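Local coordinates for transcription factor GAMBIF1 (PDB 1BVO), which binds DNA through the Rel-family specificity domain seen here, and probably activates transcription by RNA polymerase II in insect immunity and development, at residues P1-P9 with T39-Y48; P70-C79 with Y95-V105. One frame throughout, in Å; residues are numbered along the deposited sequence.

Contact 1. Residues P1-P9 with T39-Y48; sequences PYVEITEQP and TFPSIQVHGY
Tyr2 and His46 pair as rings slid against each other. Their planes are near parallel, 26° apart, but the rings barely overlap. The phenol CZ is 3.4 Å from His46 CD2, and His46 CB sits over one face of the tyrosine ring near its rim. With CG between the backbone N and the carbonyl carbon (chi1 70°), the Tyr2 ring turns toward the partner strand and its end nears the imidazole. Glu4 fixes the rotation of the imidazole. Its extended chain carries OE1 to 2.7 Å from His46 NE2, and NE2 donates almost in its ring plane to the anti lone pair of the carboxylate. Carboxylate and imidazole are nearly coplanar, 12° apart. Val3 points to the other face of the sheet, where its CG1 meets Ile43 CB at 3.5 Å; Val149 and Phe147 of strand 142-152 lie beneath them. Farther along, Glu7 CG lies against Phe40 O; the bend at chi2 turns the carboxylate toward Thr39, and OE2 bonds to Asn32 N. The backbone of Glu7 bonds both ways with Ser42. Thr6 and Glu7 both face Ser42, a classic beta bulge between outermost strand 2-7 and middle strand 42-46 of a three-stranded antiparallel sheet in the immunoglobulin-like Rel specificity domain.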
ATOM      1  N   PRO C   1      21.029 -39.710 -13.476  1.00 60.11           N
ATOM      2  CA  PRO C   1      19.846 -38.868 -13.712  1.00 57.98           C
ATOM      3  C   PRO C   1      20.032 -37.547 -12.990  1.00 57.42           C
ATOM      4  O   PRO C   1      20.327 -37.515 -11.800  1.00 54.70           O
ATOM      5  CB  PRO C   1      18.649 -39.625 -13.163  1.00 56.96           C
ATOM      6  CG  PRO C   1      19.291 -40.350 -12.002  1.00 61.37           C
ATOM      7  CD  PRO C   1      20.686 -40.781 -12.521  1.00 63.97           C
ATOM      8  N   TYR C   2      19.963 -36.467 -13.756  1.00 58.89           N
ATOM      9  CA  TYR C   2      20.106 -35.111 -13.237  1.00 61.06           C
ATOM     10  C   TYR C   2      19.466 -34.192 -14.268  1.00 60.27           C
ATOM     11  O   TYR C   2      19.257 -34.592 -15.414  1.00 61.37           O
ATOM     12  CB  TYR C   2      21.586 -34.756 -13.040  1.00 61.43           C
ATOM     13  CG  TYR C   2      22.366 -34.583 -14.322  1.00 65.27           C
ATOM     14  CD1 TYR C   2      22.986 -35.672 -14.939  1.00 67.29           C
ATOM     15  CD2 TYR C   2      22.472 -33.329 -14.930  1.00 64.41           C
ATOM     16  CE1 TYR C   2      23.694 -35.517 -16.132  1.00 67.69           C
ATOM     17  CE2 TYR C   2      23.172 -33.161 -16.116  1.00 66.01           C
ATOM     18  CZ  TYR C   2      23.778 -34.257 -16.713  1.00 66.83           C
ATOM     19  OH  TYR C   2      24.433 -34.097 -17.912  1.00 66.09           O
ATOM     20  N   VAL C   3      19.195 -32.955 -13.881  1.00 58.08           N
ATOM     21  CA  VAL C   3      18.564 -32.007 -14.778  1.00 57.36           C
ATOM     22  C   VAL C   3      19.532 -30.948 -15.259  1.00 58.62           C
ATOM     23  O   VAL C   3      20.362 -30.459 -14.492  1.00 63.29           O
ATOM     24  CB  VAL C   3      17.390 -31.300 -14.082  1.00 52.60           C
ATOM     25  CG1 VAL C   3      16.463 -30.695 -15.117  1.00 56.45           C
ATOM     26  CG2 VAL C   3      16.654 -32.273 -13.186  1.00 56.25           C
ATOM     27  N   GLU C   4      19.440 -30.604 -16.534  1.00 58.24           N
ATOM     28  CA  GLU C   4      20.297 -29.579 -17.085  1.00 58.17           C
ATOM     29  C   GLU C   4      19.415 -28.405 -17.441  1.00 55.51           C
ATOM     30  O   GLU C   4      18.300 -28.594 -17.922  1.00 58.08           O
ATOM     31  CB  GLU C   4      20.994 -30.083 -18.341  1.00 63.73           C
ATOM     32  CG  GLU C   4      21.884 -29.045 -19.012  1.00 75.97           C
ATOM     33  CD  GLU C   4      22.219 -29.382 -20.446  1.00 81.38           C
ATOM     34  OE1 GLU C   4      22.062 -30.551 -20.852  1.00 86.86           O
ATOM     35  OE2 GLU C   4      22.637 -28.470 -21.183  1.00 89.04           O
ATOM     36  N   ILE C   5      19.855 -27.200 -17.105  1.00 49.96           N
ATOM     37  CA  ILE C   5      19.085 -26.020 -17.457  1.00 44.78           C
ATOM     38  C   ILE C   5      19.576 -25.560 -18.808  1.00 47.13           C
ATOM     39  O   ILE C   5      20.472 -24.724 -18.903  1.00 55.56           O
ATOM     40  CB  ILE C   5      19.254 -24.930 -16.434  1.00 39.57           C
ATOM     41  CG1 ILE C   5      18.859 -25.489 -15.075  1.00 35.42           C
ATOM     42  CG2 ILE C   5      18.452 -23.693 -16.847  1.00 30.88           C
ATOM     43  CD1 ILE C   5      18.651 -24.452 -14.035  1.00 45.18           C
ATOM     44  N   THR C   6      18.948 -26.080 -19.853  1.00 46.83           N
ATOM     45  CA  THR C   6      19.338 -25.789 -21.222  1.00 46.59           C
ATOM     46  C   THR C   6      19.159 -24.366 -21.717  1.00 47.36           C
ATOM     47  O   THR C   6      19.848 -23.943 -22.648  1.00 54.97           O
ATOM     48  CB  THR C   6      18.718 -26.805 -22.190  1.00 44.79           C
ATOM     49  OG1 THR C   6      17.286 -26.754 -22.108  1.00 55.81           O
ATOM     50  CG2 THR C   6      19.189 -28.211 -21.822  1.00 42.41           C
ATOM     51  N   GLU C   7      18.196 -23.645 -21.168  1.00 45.96           N
ATOM     52  CA  GLU C   7      18.048 -22.250 -21.546  1.00 45.42           C
ATOM     53  C   GLU C   7      17.647 -21.576 -20.272  1.00 45.22           C
ATOM     54  O   GLU C   7      16.686 -21.958 -19.610  1.00 49.36           O
ATOM     55  CB  GLU C   7      17.061 -21.992 -22.694  1.00 43.35           C
ATOM     56  CG  GLU C   7      16.594 -20.527 -22.790  1.00 48.85           C
ATOM     57  CD  GLU C   7      17.069 -19.773 -24.018  1.00 48.30           C
ATOM     58  OE1 GLU C   7      16.688 -20.121 -25.147  1.00 58.76           O
ATOM     59  OE2 GLU C   7      17.795 -18.781 -23.854  1.00 54.07           O
ATOM     60  N   GLN C   8      18.539 -20.696 -19.859  1.00 47.19           N
ATOM     61  CA  GLN C   8      18.414 -19.944 -18.643  1.00 44.25           C
ATOM     62  C   GLN C   8      17.527 -18.749 -18.780  1.00 44.56           C
ATOM     63  O   GLN C   8      17.460 -18.106 -19.834  1.00 41.31           O
ATOM     64  CB  GLN C   8      19.793 -19.478 -18.211  1.00 39.95           C
ATOM     65  CG  GLN C   8      20.654 -20.584 -17.710  1.00 42.82           C
ATOM     66  CD  GLN C   8      20.454 -20.840 -16.246  1.00 46.90           C
ATOM     67  OE1 GLN C   8      19.649 -20.172 -15.581  1.00 47.95           O
ATOM     68  NE2 GLN C   8      21.173 -21.828 -15.723  1.00 48.26           N
ATOM     69  N   PRO C   9      16.837 -18.415 -17.698  1.00 47.36           N
ATOM     70  CA  PRO C   9      15.955 -17.264 -17.727  1.00 49.53           C
ATOM     71  C   PRO C   9      16.759 -16.005 -17.939  1.00 51.95           C
ATOM     72  O   PRO C   9      17.888 -15.867 -17.457  1.00 55.98           O
ATOM     73  CB  PRO C   9      15.301 -17.293 -16.347  1.00 45.25           C
ATOM     74  CG  PRO C   9      16.301 -18.034 -15.492  1.00 46.65           C
ATOM     75  CD  PRO C   9      16.753 -19.124 -16.414  1.00 45.61           C
ATOM     76  N   THR C  39      12.450 -16.987 -27.089  1.00 75.34           N
ATOM     77  CA  THR C  39      12.817 -18.203 -26.378  1.00 67.50           C
ATOM     78  C   THR C  39      12.293 -18.185 -24.950  1.00 63.01           C
ATOM     79  O   THR C  39      11.830 -17.152 -24.465  1.00 63.37           O
ATOM     80  CB  THR C  39      14.336 -18.474 -26.405  1.00 67.59           C
ATOM     81  OG1 THR C  39      15.042 -17.367 -25.835  1.00 74.07           O
ATOM     82  CG2 THR C  39      14.814 -18.716 -27.832  1.00 67.40           C
ATOM     83  N   PHE C  40      12.383 -19.332 -24.283  1.00 60.28           N
ATOM     84  CA  PHE C  40      11.887 -19.501 -22.925  1.00 52.04           C
ATOM     85  C   PHE C  40      12.789 -20.499 -22.149  1.00 49.72           C
ATOM     86  O   PHE C  40      13.483 -21.312 -22.768  1.00 52.07           O
ATOM     87  CB  PHE C  40      10.444 -20.029 -23.030  1.00 51.96           C
ATOM     88  CG  PHE C  40       9.492 -19.092 -23.770  1.00 53.26           C
ATOM     89  CD1 PHE C  40       8.987 -17.955 -23.140  1.00 53.29           C
ATOM     90  CD2 PHE C  40       9.087 -19.352 -25.083  1.00 56.73           C
ATOM     91  CE1 PHE C  40       8.110 -17.095 -23.787  1.00 51.63           C
ATOM     92  CE2 PHE C  40       8.194 -18.488 -25.749  1.00 55.62           C
ATOM     93  CZ  PHE C  40       7.709 -17.357 -25.095  1.00 58.89           C
ATOM     94  N   PRO C  41      12.827 -20.425 -20.795  1.00 43.23           N
ATOM     95  CA  PRO C  41      13.647 -21.324 -19.964  1.00 41.54           C
ATOM     96  C   PRO C  41      13.322 -22.766 -20.233  1.00 43.10           C
ATOM     97  O   PRO C  41      12.158 -23.124 -20.385  1.00 48.25           O
ATOM     98  CB  PRO C  41      13.202 -20.981 -18.542  1.00 36.15           C
ATOM     99  CG  PRO C  41      12.864 -19.573 -18.622  1.00 42.71           C
ATOM    100  CD  PRO C  41      12.109 -19.466 -19.938  1.00 45.97           C
ATOM    101  N   SER C  42      14.325 -23.621 -20.206  1.00 43.30           N
ATOM    102  CA  SER C  42      14.056 -25.017 -20.437  1.00 45.31           C
ATOM    103  C   SER C  42      15.050 -25.924 -19.751  1.00 46.69           C
ATOM    104  O   SER C  42      16.189 -25.530 -19.461  1.00 55.42           O
ATOM    105  CB  SER C  42      13.961 -25.313 -21.936  1.00 48.51           C
ATOM    106  OG  SER C  42      14.868 -24.543 -22.702  1.00 50.93           O
ATOM    107  N   ILE C  43      14.558 -27.084 -19.347  1.00 47.94           N
ATOM    108  CA  ILE C  43      15.378 -28.066 -18.678  1.00 47.48           C
ATOM    109  C   ILE C  43      15.387 -29.337 -19.520  1.00 51.44           C
ATOM    110  O   ILE C  43      14.612 -29.475 -20.480  1.00 54.43           O
ATOM    111  CB  ILE C  43      14.861 -28.360 -17.251  1.00 44.27           C
ATOM    112  CG1 ILE C  43      13.435 -28.909 -17.306  1.00 45.04           C
ATOM    113  CG2 ILE C  43      14.928 -27.102 -16.404  1.00 36.63           C
ATOM    114  CD1 ILE C  43      12.971 -29.509 -16.005  1.00 50.32           C
ATOM    115  N   GLN C  44      16.250 -30.265 -19.127  1.00 51.77           N
ATOM    116  CA  GLN C  44      16.433 -31.506 -19.839  1.00 50.01           C
ATOM    117  C   GLN C  44      16.950 -32.517 -18.845  1.00 46.25           C
ATOM    118  O   GLN C  44      17.983 -32.297 -18.223  1.00 48.90           O
ATOM    119  CB  GLN C  44      17.507 -31.272 -20.895  1.00 55.88           C
ATOM    120  CG  GLN C  44      17.178 -31.737 -22.289  1.00 64.31           C
ATOM    121  CD  GLN C  44      17.317 -33.227 -22.439  1.00 64.87           C
ATOM    122  OE1 GLN C  44      18.254 -33.838 -21.911  1.00 68.19           O
ATOM    123  NE2 GLN C  44      16.403 -33.821 -23.184  1.00 65.96           N
ATOM    124  N   VAL C  45      16.233 -33.606 -18.652  1.00 42.72           N
ATOM    125  CA  VAL C  45      16.701 -34.621 -17.730  1.00 45.39           C
ATOM    126  C   VAL C  45      17.683 -35.512 -18.458  1.00 47.78           C
ATOM    127  O   VAL C  45      17.578 -35.703 -19.663  1.00 52.94           O
ATOM    128  CB  VAL C  45      15.561 -35.488 -17.186  1.00 41.17           C
ATOM    129  CG1 VAL C  45      16.102 -36.578 -16.286  1.00 31.85           C
ATOM    130  CG2 VAL C  45      14.569 -34.624 -16.450  1.00 40.30           C
ATOM    131  N   HIS C  46      18.681 -35.995 -17.737  1.00 52.05           N
ATOM    132  CA  HIS C  46      19.666 -36.888 -18.318  1.00 55.89           C
ATOM    133  C   HIS C  46      19.678 -38.147 -17.486  1.00 58.70           C
ATOM    134  O   HIS C  46      19.257 -38.141 -16.334  1.00 63.59           O
ATOM    135  CB  HIS C  46      21.059 -36.270 -18.275  1.00 52.89           C
ATOM    136  CG  HIS C  46      21.209 -35.056 -19.137  1.00 56.06           C
ATOM    137  ND1 HIS C  46      21.431 -35.134 -20.495  1.00 60.79           N
ATOM    138  CD2 HIS C  46      21.212 -33.746 -18.824  1.00 58.16           C
ATOM    139  CE1 HIS C  46      21.570 -33.912 -20.979  1.00 59.48           C
ATOM    140  NE2 HIS C  46      21.448 -33.054 -19.990  1.00 59.03           N
ATOM    141  N   GLY C  47      20.204 -39.215 -18.065  1.00 59.40           N
ATOM    142  CA  GLY C  47      20.292 -40.484 -17.375  1.00 56.63           C
ATOM    143  C   GLY C  47      18.991 -41.240 -17.181  1.00 56.09           C
ATOM    144  O   GLY C  47      19.012 -42.332 -16.612  1.00 58.85           O
ATOM    145  N   TYR C  48      17.876 -40.725 -17.695  1.00 52.03           N
ATOM    146  CA  TYR C  48      16.608 -41.413 -17.497  1.00 51.73           C
ATOM    147  C   TYR C  48      15.526 -41.051 -18.511  1.00 54.60           C
ATOM    148  O   TYR C  48      15.470 -39.924 -19.019  1.00 50.42           O
ATOM    149  CB  TYR C  48      16.112 -41.162 -16.057  1.00 44.90           C
ATOM    150  CG  TYR C  48      14.678 -41.555 -15.733  1.00 39.15           C
ATOM    151  CD1 TYR C  48      13.616 -40.701 -16.041  1.00 38.12           C
ATOM    152  CD2 TYR C  48      14.386 -42.728 -15.033  1.00 34.82           C
ATOM    153  CE1 TYR C  48      12.314 -40.994 -15.651  1.00 36.16           C
ATOM    154  CE2 TYR C  48      13.079 -43.033 -14.640  1.00 34.58           C
ATOM    155  CZ  TYR C  48      12.052 -42.158 -14.948  1.00 39.11           C
ATOM    156  OH  TYR C  48      10.764 -42.425 -14.549  1.00 39.90           O
TER

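Contact 2. Residues P70-C79 with Y95-V105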
ATOM      1  N   PRO C  70       9.556 -15.805  -1.096  1.00 44.93           N
ATOM      2  CA  PRO C  70       8.119 -15.491  -1.002  1.00 47.37           C
ATOM      3  C   PRO C  70       7.369 -15.392  -2.324  1.00 46.78           C
ATOM      4  O   PRO C  70       6.241 -15.872  -2.442  1.00 52.95           O
ATOM      5  CB  PRO C  70       8.102 -14.155  -0.249  1.00 42.10           C
ATOM      6  CG  PRO C  70       9.462 -13.578  -0.542  1.00 50.62           C
ATOM      7  CD  PRO C  70      10.346 -14.794  -0.374  1.00 45.50           C
ATOM      8  N   HIS C  71       8.005 -14.775  -3.314  1.00 46.18           N
ATOM      9  CA  HIS C  71       7.370 -14.600  -4.610  1.00 45.15           C
ATOM     10  C   HIS C  71       6.711 -15.849  -5.210  1.00 46.11           C
ATOM     11  O   HIS C  71       7.221 -16.966  -5.074  1.00 46.02           O
ATOM     12  CB  HIS C  71       8.337 -13.912  -5.560  1.00 41.11           C
ATOM     13  CG  HIS C  71       8.643 -12.501  -5.166  1.00 34.36           C
ATOM     14  ND1 HIS C  71       9.574 -11.733  -5.807  1.00 38.04           N
ATOM     15  CD2 HIS C  71       8.086 -11.717  -4.212  1.00 28.87           C
ATOM     16  CE1 HIS C  71       9.578 -10.507  -5.281  1.00 36.85           C
ATOM     17  NE2 HIS C  71       8.681 -10.480  -4.314  1.00 38.53           N
ATOM     18  N   ASN C  72       5.512 -15.655  -5.759  1.00 46.54           N
ATOM     19  CA  ASN C  72       4.748 -16.744  -6.355  1.00 45.26           C
ATOM     20  C   ASN C  72       4.968 -16.790  -7.852  1.00 45.87           C
ATOM     21  O   ASN C  72       5.180 -15.746  -8.494  1.00 43.63           O
ATOM     22  CB  ASN C  72       3.254 -16.555  -6.092  1.00 41.33           C
ATOM     23  CG  ASN C  72       2.931 -16.409  -4.631  1.00 44.89           C
ATOM     24  OD1 ASN C  72       3.413 -17.172  -3.782  1.00 41.97           O
ATOM     25  ND2 ASN C  72       2.131 -15.405  -4.315  1.00 41.33           N
ATOM     26  N   LEU C  73       4.943 -17.997  -8.399  1.00 42.12           N
ATOM     27  CA  LEU C  73       5.078 -18.174  -9.826  1.00 38.79           C
ATOM     28  C   LEU C  73       3.684 -18.442 -10.332  1.00 40.53           C
ATOM     29  O   LEU C  73       2.971 -19.275  -9.776  1.00 41.08           O
ATOM     30  CB  LEU C  73       5.948 -19.369 -10.155  1.00 30.89           C
ATOM     31  CG  LEU C  73       7.444 -19.124 -10.060  1.00 32.42           C
ATOM     32  CD1 LEU C  73       8.199 -20.360 -10.532  1.00 34.79           C
ATOM     33  CD2 LEU C  73       7.813 -17.934 -10.920  1.00 41.62           C
ATOM     34  N   VAL C  74       3.250 -17.669 -11.309  1.00 42.75           N
ATOM     35  CA  VAL C  74       1.930 -17.876 -11.855  1.00 41.81           C
ATOM     36  C   VAL C  74       2.139 -18.200 -13.322  1.00 49.27           C
ATOM     37  O   VAL C  74       3.172 -17.852 -13.893  1.00 51.99           O
ATOM     38  CB  VAL C  74       1.048 -16.631 -11.634  1.00 40.89           C
ATOM     39  CG1 VAL C  74       0.874 -16.388 -10.136  1.00 31.12           C
ATOM     40  CG2 VAL C  74       1.659 -15.421 -12.293  1.00 33.39           C
ATOM     41  N   GLY C  75       1.188 -18.892 -13.925  1.00 56.21           N
ATOM     42  CA  GLY C  75       1.333 -19.258 -15.323  1.00 68.04           C
ATOM     43  C   GLY C  75       0.171 -20.122 -15.775  1.00 73.41           C
ATOM     44  O   GLY C  75      -0.268 -21.015 -15.039  1.00 74.89           O
ATOM     45  N   LYS C  76      -0.310 -19.871 -16.988  1.00 78.64           N
ATOM     46  CA  LYS C  76      -1.435 -20.612 -17.557  1.00 81.95           C
ATOM     47  C   LYS C  76      -1.208 -22.099 -17.339  1.00 82.66           C
ATOM     48  O   LYS C  76      -2.161 -22.843 -17.104  1.00 85.06           O
ATOM     49  CB  LYS C  76      -1.536 -20.337 -19.068  1.00 82.40           C
ATOM     50  CG  LYS C  76      -2.935 -20.142 -19.631  1.00 85.03           C
ATOM     51  CD  LYS C  76      -3.085 -18.739 -20.231  1.00 94.04           C
ATOM     52  CE  LYS C  76      -2.118 -18.518 -21.403  1.00 97.23           C
ATOM     53  NZ  LYS C  76      -1.300 -17.240 -21.317  1.00100.00           N
ATOM     54  N   GLU C  77       0.058 -22.509 -17.318  1.00 80.95           N
ATOM     55  CA  GLU C  77       0.369 -23.922 -17.165  1.00 82.78           C
ATOM     56  C   GLU C  77       0.993 -24.447 -15.848  1.00 81.23           C
ATOM     57  O   GLU C  77       2.168 -24.184 -15.533  1.00 79.79           O
ATOM     58  CB  GLU C  77       1.176 -24.373 -18.398  1.00 88.25           C
ATOM     59  CG  GLU C  77       1.353 -25.886 -18.592  1.00 93.45           C
ATOM     60  CD  GLU C  77       0.048 -26.678 -18.624  1.00 96.09           C
ATOM     61  OE1 GLU C  77      -0.834 -26.413 -19.476  1.00 93.27           O
ATOM     62  OE2 GLU C  77      -0.069 -27.619 -17.807  1.00 94.11           O
ATOM     63  N   GLY C  78       0.144 -25.141 -15.076  1.00 75.67           N
ATOM     64  CA  GLY C  78       0.528 -25.809 -13.826  1.00 64.50           C
ATOM     65  C   GLY C  78       0.764 -25.108 -12.500  1.00 60.73           C
ATOM     66  O   GLY C  78       1.037 -25.755 -11.485  1.00 51.60           O
ATOM     67  N   CYS C  79       0.588 -23.795 -12.479  1.00 62.65           N
ATOM     68  CA  CYS C  79       0.816 -22.959 -11.313  1.00 60.15           C
ATOM     69  C   CYS C  79      -0.331 -22.885 -10.320  1.00 58.93           C
ATOM     70  O   CYS C  79      -1.411 -22.375 -10.624  1.00 61.09           O
ATOM     71  CB  CYS C  79       1.215 -21.558 -11.777  1.00 58.89           C
ATOM     72  SG  CYS C  79       2.851 -21.502 -12.546  1.00 54.78           S
ATOM     73  N   TYR C  95      11.383 -29.913 -21.122  1.00 48.56           N
ATOM     74  CA  TYR C  95      10.215 -29.093 -20.950  1.00 46.68           C
ATOM     75  C   TYR C  95      10.716 -27.703 -21.140  1.00 47.18           C
ATOM     76  O   TYR C  95      11.843 -27.379 -20.766  1.00 49.73           O
ATOM     77  CB  TYR C  95       9.582 -29.252 -19.566  1.00 37.24           C
ATOM     78  CG  TYR C  95       8.187 -28.709 -19.496  1.00 43.09           C
ATOM     79  CD1 TYR C  95       7.958 -27.342 -19.360  1.00 45.15           C
ATOM     80  CD2 TYR C  95       7.078 -29.555 -19.592  1.00 41.85           C
ATOM     81  CE1 TYR C  95       6.672 -26.825 -19.324  1.00 48.17           C
ATOM     82  CE2 TYR C  95       5.787 -29.059 -19.557  1.00 44.67           C
ATOM     83  CZ  TYR C  95       5.590 -27.689 -19.422  1.00 50.04           C
ATOM     84  OH  TYR C  95       4.323 -27.163 -19.379  1.00 50.96           O
ATOM     85  N   THR C  96       9.870 -26.884 -21.726  1.00 45.91           N
ATOM     86  CA  THR C  96      10.211 -25.520 -22.003  1.00 48.44           C
ATOM     87  C   THR C  96       9.091 -24.719 -21.352  1.00 52.57           C
ATOM     88  O   THR C  96       7.904 -24.996 -21.580  1.00 56.24           O
ATOM     89  CB  THR C  96      10.314 -25.381 -23.528  1.00 47.68           C
ATOM     90  OG1 THR C  96      11.433 -26.166 -23.979  1.00 45.05           O
ATOM     91  CG2 THR C  96      10.499 -23.951 -23.957  1.00 35.85           C
ATOM     92  N   PHE C  97       9.472 -23.839 -20.426  1.00 49.04           N
ATOM     93  CA  PHE C  97       8.508 -23.023 -19.709  1.00 49.97           C
ATOM     94  C   PHE C  97       8.207 -21.790 -20.525  1.00 52.87           C
ATOM     95  O   PHE C  97       8.950 -20.813 -20.481  1.00 62.57           O
ATOM     96  CB  PHE C  97       9.040 -22.664 -18.329  1.00 41.00           C
ATOM     97  CG  PHE C  97       9.308 -23.859 -17.478  1.00 40.58           C
ATOM     98  CD1 PHE C  97      10.536 -24.510 -17.525  1.00 32.49           C
ATOM     99  CD2 PHE C  97       8.292 -24.391 -16.698  1.00 42.45           C
ATOM    100  CE1 PHE C  97      10.749 -25.676 -16.800  1.00 37.73           C
ATOM    101  CE2 PHE C  97       8.493 -25.557 -15.964  1.00 45.76           C
ATOM    102  CZ  PHE C  97       9.721 -26.202 -16.021  1.00 39.60           C
ATOM    103  N   ASN C  98       7.114 -21.834 -21.274  1.00 56.77           N
ATOM    104  CA  ASN C  98       6.751 -20.713 -22.116  1.00 60.34           C
ATOM    105  C   ASN C  98       5.794 -19.738 -21.432  1.00 57.51           C
ATOM    106  O   ASN C  98       5.614 -18.614 -21.907  1.00 52.47           O
ATOM    107  CB  ASN C  98       6.171 -21.210 -23.429  1.00 71.44           C
ATOM    108  CG  ASN C  98       5.089 -22.212 -23.210  1.00 81.81           C
ATOM    109  OD1 ASN C  98       3.918 -21.857 -23.132  1.00 89.14           O
ATOM    110  ND2 ASN C  98       5.481 -23.457 -22.975  1.00 84.30           N
ATOM    111  N   ASN C  99       5.160 -20.171 -20.341  1.00 57.88           N
ATOM    112  CA  ASN C  99       4.272 -19.285 -19.581  1.00 63.53           C
ATOM    113  C   ASN C  99       4.593 -19.460 -18.100  1.00 61.33           C
ATOM    114  O   ASN C  99       4.011 -20.310 -17.420  1.00 68.67           O
ATOM    115  CB  ASN C  99       2.780 -19.540 -19.867  1.00 67.61           C
ATOM    116  CG  ASN C  99       1.888 -18.318 -19.519  1.00 68.82           C
ATOM    117  OD1 ASN C  99       0.687 -18.462 -19.274  1.00 65.70           O
ATOM    118  ND2 ASN C  99       2.460 -17.127 -19.538  1.00 70.27           N
ATOM    119  N   LEU C 100       5.628 -18.742 -17.668  1.00 59.81           N
ATOM    120  CA  LEU C 100       6.114 -18.746 -16.288  1.00 53.17           C
ATOM    121  C   LEU C 100       6.310 -17.274 -15.915  1.00 52.44           C
ATOM    122  O   LEU C 100       7.177 -16.582 -16.477  1.00 51.77           O
ATOM    123  CB  LEU C 100       7.458 -19.488 -16.193  1.00 41.77           C
ATOM    124  CG  LEU C 100       7.878 -20.188 -14.887  1.00 37.18           C
ATOM    125  CD1 LEU C 100       6.879 -21.272 -14.535  1.00 33.36           C
ATOM    126  CD2 LEU C 100       9.256 -20.781 -15.086  1.00 43.46           C
ATOM    127  N   GLY C 101       5.466 -16.782 -15.017  1.00 48.95           N
ATOM    128  CA  GLY C 101       5.547 -15.395 -14.601  1.00 46.35           C
ATOM    129  C   GLY C 101       5.838 -15.275 -13.117  1.00 44.65           C
ATOM    130  O   GLY C 101       5.570 -16.201 -12.341  1.00 42.51           O
ATOM    131  N   ILE C 102       6.330 -14.106 -12.713  1.00 41.63           N
ATOM    132  CA  ILE C 102       6.682 -13.906 -11.323  1.00 39.73           C
ATOM    133  C   ILE C 102       5.809 -12.837 -10.712  1.00 41.52           C
ATOM    134  O   ILE C 102       5.755 -11.700 -11.197  1.00 47.01           O
ATOM    135  CB  ILE C 102       8.179 -13.597 -11.208  1.00 31.84           C
ATOM    136  CG1 ILE C 102       8.955 -14.761 -11.807  1.00 31.85           C
ATOM    137  CG2 ILE C 102       8.589 -13.419  -9.758  1.00 31.96           C
ATOM    138  CD1 ILE C 102      10.395 -14.474 -12.023  1.00 41.03           C
ATOM    139  N   GLN C 103       5.034 -13.256  -9.722  1.00 41.68           N
ATOM    140  CA  GLN C 103       4.141 -12.362  -9.009  1.00 45.33           C
ATOM    141  C   GLN C 103       4.786 -12.079  -7.671  1.00 46.50           C
ATOM    142  O   GLN C 103       4.911 -12.956  -6.808  1.00 47.34           O
ATOM    143  CB  GLN C 103       2.772 -12.998  -8.815  1.00 49.51           C
ATOM    144  CG  GLN C 103       1.667 -12.004  -8.532  1.00 57.85           C
ATOM    145  CD  GLN C 103       0.300 -12.555  -8.879  1.00 62.93           C
ATOM    146  OE1 GLN C 103      -0.352 -13.189  -8.042  1.00 61.86           O
ATOM    147  NE2 GLN C 103      -0.141 -12.328 -10.124  1.00 62.54           N
ATOM    148  N   CYS C 104       5.225 -10.845  -7.511  1.00 46.81           N
ATOM    149  CA  CYS C 104       5.906 -10.445  -6.308  1.00 49.96           C
ATOM    150  C   CYS C 104       5.029 -10.101  -5.134  1.00 48.82           C
ATOM    151  O   CYS C 104       4.103  -9.296  -5.222  1.00 49.49           O
ATOM    152  CB  CYS C 104       6.808  -9.260  -6.593  1.00 48.16           C
ATOM    153  SG  CYS C 104       5.889  -7.921  -7.295  1.00 47.43           S
ATOM    154  N   VAL C 105       5.364 -10.717  -4.015  1.00 50.94           N
ATOM    155  CA  VAL C 105       4.676 -10.446  -2.783  1.00 53.38           C
ATOM    156  C   VAL C 105       5.354  -9.192  -2.290  1.00 56.51           C
ATOM    157  O   VAL C 105       6.563  -9.038  -2.458  1.00 53.04           O
ATOM    158  CB  VAL C 105       4.977 -11.485  -1.731  1.00 56.52           C
ATOM    159  CG1 VAL C 105       3.849 -11.545  -0.757  1.00 57.96           C
ATOM    160  CG2 VAL C 105       5.244 -12.833  -2.351  1.00 59.95           C
TER
HETATM  161  O   HOH W   1       8.078  -7.588  -3.699  1.00 48.38           O
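His71 reaches across to Cys104 and Val105, and its side chain can be followed outward. CB lies 3.8 Å from Gln103 O. CG lies opposite the carbonyl carbon and beside the backbone N (chi1 -67°), and approaches Cys104 CA. CD2 comes near Val105 N. CE1 and NE2 lie under Cys104 CB, which sits over one ring face, 3.4 Å from the ring centroid, in a CH-pi contact. At the tip, NE2 makes a weak bond of 3.2 Å to Val105 O, which lies at the ring edge. A water lies near both atoms, but its place is doubtful.

Beyond the histidine, Asn72 and Gln103 bond both ways through their backbones, as do Val74 and Gly101. Between these pairs, Leu73 and Ile102 lie side by side, with Leu73 CD2 3.5 Å from Ile102 CG1. Asn99 OD1 accepts from two donors on opposite faces of its amide plane: Lys76 N at 2.9 Å and, from a poorly ordered side chain, Lys76 NZ. Asn99 ND2 bonds to Ser27 OG.

The two short strands form an antiparallel ribbon. Leu73 and Ile102 pack on Leu145 and Val143 of strand 142-152, respectively, and Leu73 also meets Val56 of strand 52-59. Arg117 of helix 107-120 bonds to His71 O, and the Cys79-Cys84 disulfide ties the end of segment 70-79 to strand 83-87.

How the contacts relate
Both contacts are antiparallel strand pairs within the Rel homology DNA-binding domain. Their centres are about 17 Å apart. Contact 2 is nearer the middle of the chain and has more buried residues; contact 1 lies farther out. They meet where strand 94-96 neighbours strand 42-46: Ile43 N and Tyr95 O, 3.1 Å apart, probably hydrogen bond. Strand 142-152 receives apolar side chains from both. Both rest on backbone pairing. Contact 1 adds an aromatic pair and a histidine-carboxylate bond on its more exposed face; contact 2 adds a buried imidazole at one end and, at the other, a partly exposed asparagine. Contact 2 also comes closer to the bound DNA, at about 5 Å against 9 Å between nearest atoms.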